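Putative DNA binding protein (Bacteroides thetaiotaomicron VPI-5482, PDB 3HTN) probably binds DNA through its PCC (plants and prokaryotes conserved) domain, and binds a metal ion, nickel in this crystal. Local coordinates at the interface of chains A and B. Sequence-based numbering; all coordinates share one arbitrary frame. Chains: chain A/B, Putative DNA binding protein.

The interface of chains A and B. Residues chain A 101, 105; chain B 57-59, 68-70, 72, 109.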
loop_
_atom_site.group_PDB
_atom_site.type_symbol
_atom_site.label_atom_id
_atom_site.label_comp_id
_atom_site.label_asym_id
_atom_site.label_seq_id
_atom_site.Cartn_x
_atom_site.Cartn_y
_atom_site.Cartn_z
ATOM N N GLY A 101 -0.302 13.248 1.177
ATOM C CA GLY A 101 0.477 14.234 1.912
ATOM C C GLY A 101 0.160 15.627 1.463
ATOM O O GLY A 101 0.064 15.907 0.263
ATOM N N TYR A 105 3.393 18.117 4.925
ATOM C CA TYR A 105 3.747 16.688 5.052
ATOM C C TYR A 105 2.768 15.938 5.935
ATOM O O TYR A 105 2.876 14.714 6.050
ATOM C CB TYR A 105 5.209 16.446 5.498
ATOM C CG TYR A 105 6.172 17.223 4.641
ATOM C CD1 TYR A 105 6.507 16.785 3.377
ATOM C CD2 TYR A 105 6.669 18.447 5.076
ATOM C CE1 TYR A 105 7.376 17.529 2.571
ATOM C CE2 TYR A 105 7.495 19.204 4.271
ATOM C CZ TYR A 105 7.855 18.720 3.030
ATOM O OH TYR A 105 8.700 19.493 2.254
ATOM N N LEU B 57 11.513 14.036 3.093
ATOM C CA LEU B 57 10.392 14.094 2.148
ATOM C C LEU B 57 10.535 15.325 1.286
ATOM O O LEU B 57 11.084 16.319 1.732
ATOM C CB LEU B 57 9.062 14.207 2.904
ATOM C CG LEU B 57 8.629 13.038 3.811
ATOM C CD1 LEU B 57 7.301 13.274 4.595
ATOM C CD2 LEU B 57 8.590 11.705 2.967
ATOM N N ARG B 58 10.015 15.259 0.055
ATOM C CA ARG B 58 10.025 16.388 -0.862
ATOM C C ARG B 58 8.598 16.746 -1.236
ATOM O O ARG B 58 7.782 15.879 -1.396
ATOM C CB ARG B 58 10.822 16.087 -2.146
ATOM C CG ARG B 58 10.760 17.237 -3.206
ATOM C CD ARG B 58 11.759 17.040 -4.332
ATOM N NE ARG B 58 13.104 17.348 -3.863
ATOM C CZ ARG B 58 14.238 16.887 -4.391
ATOM N NH1 ARG B 58 14.266 16.048 -5.420
ATOM N NH2 ARG B 58 15.367 17.277 -3.853
ATOM N N PHE B 59 8.335 18.043 -1.305
ATOM C CA PHE B 59 7.055 18.537 -1.778
ATOM C C PHE B 59 7.311 19.459 -2.961
ATOM O O PHE B 59 7.909 20.536 -2.815
ATOM C CB PHE B 59 6.255 19.237 -0.694
ATOM C CG PHE B 59 4.819 19.446 -1.071
ATOM C CD1 PHE B 59 3.873 18.451 -0.865
ATOM C CD2 PHE B 59 4.426 20.634 -1.672
ATOM C CE1 PHE B 59 2.574 18.658 -1.204
ATOM C CE2 PHE B 59 3.106 20.844 -2.029
ATOM C CZ PHE B 59 2.186 19.845 -1.790
ATOM N N ASP B 68 10.281 21.808 -1.967
ATOM C CA ASP B 68 10.749 21.962 -0.620
ATOM C C ASP B 68 10.953 20.571 -0.032
ATOM O O ASP B 68 10.081 19.711 -0.149
ATOM C CB ASP B 68 9.741 22.733 0.232
ATOM N N ASP B 69 12.101 20.402 0.610
ATOM C CA ASP B 69 12.459 19.186 1.314
ATOM C C ASP B 69 12.393 19.444 2.794
ATOM O O ASP B 69 12.616 20.567 3.252
ATOM C CB ASP B 69 13.868 18.762 0.952
ATOM C CG ASP B 69 14.023 18.406 -0.519
ATOM O OD1 ASP B 69 15.176 18.268 -0.971
ATOM O OD2 ASP B 69 13.003 18.214 -1.195
ATOM N N LYS B 70 12.054 18.412 3.552
ATOM C CA LYS B 70 12.083 18.494 4.991
ATOM C C LYS B 70 12.566 17.177 5.546
ATOM O O LYS B 70 12.111 16.110 5.106
ATOM C CB LYS B 70 10.703 18.809 5.583
ATOM C CG LYS B 70 10.733 18.929 7.093
ATOM C CD LYS B 70 9.484 19.595 7.658
ATOM C CE LYS B 70 9.505 19.603 9.179
ATOM N NZ LYS B 70 8.280 20.246 9.716
ATOM N N PHE B 72 12.894 14.853 8.963
ATOM C CA PHE B 72 12.373 14.505 10.282
ATOM C C PHE B 72 13.411 13.587 10.936
ATOM O O PHE B 72 13.915 12.659 10.310
ATOM C CB PHE B 72 11.027 13.805 10.157
ATOM C CG PHE B 72 9.984 14.674 9.564
ATOM C CD1 PHE B 72 9.836 14.760 8.193
ATOM C CD2 PHE B 72 9.170 15.448 10.384
ATOM C CE1 PHE B 72 8.858 15.602 7.658
ATOM C CE2 PHE B 72 8.191 16.269 9.844
ATOM C CZ PHE B 72 8.058 16.356 8.489
ATOM N N ALA B 109 3.306 11.912 5.146
ATOM C CA ALA B 109 3.284 11.268 3.842
ATOM C C ALA B 109 3.855 12.162 2.780
ATOM O O ALA B 109 3.698 13.394 2.819
ATOM C CB ALA B 109 1.847 10.870 3.450
#
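The phenol ring of A:Tyr105 reaches across to B:Leu57, B:Phe59, B:Lys70 and the backbone of B:Asp68. With CG anti to the carbonyl carbon (chi1 -51°), the ring points away from its loop backbone and into chain B. B:Leu57 and B:Lys70 cover one face of the ring from its two edges. CB of B:Leu57 lies 3.7 Å from CD1 of A:Tyr105, and its CD1 methyl runs back toward the tyrosine CB. On the other edge, CB of B:Lys70 comes within 3.5 Å of CE2 of A:Tyr105. The extended lysine chain then slants across that edge, bringing CD near CD2 and CE2. B:Phe59 comes in at the CE1 and hydroxyl corner, on the other side of the ring plane, with its CB 3.9 Å from CE1 of A:Tyr105. At the tip, the phenol OH of A:Tyr105 donates to the backbone O of B:Asp68 (2.8 Å). The hydroxyl stands above that carbonyl plane, with a C=O...O angle of 109°. A phenylalanine in place of A:Tyr105 would probably keep the ring contacts but leave the B:Asp68 carbonyl without this donor. At the residue's other end, backbone N of B:Ala109 donates to O of A:Tyr105 (3.0 Å). B:Arg58 grips B:Asp69 side-on, its NE 2.8 Å from OD2. This salt bridge links strands 54-58 and 69-72. The contact is likely part of a trimer. A:Tyr105 sits in the loop between strands 91-101 and 107-117, and docks against those two B strands and strand 107-112.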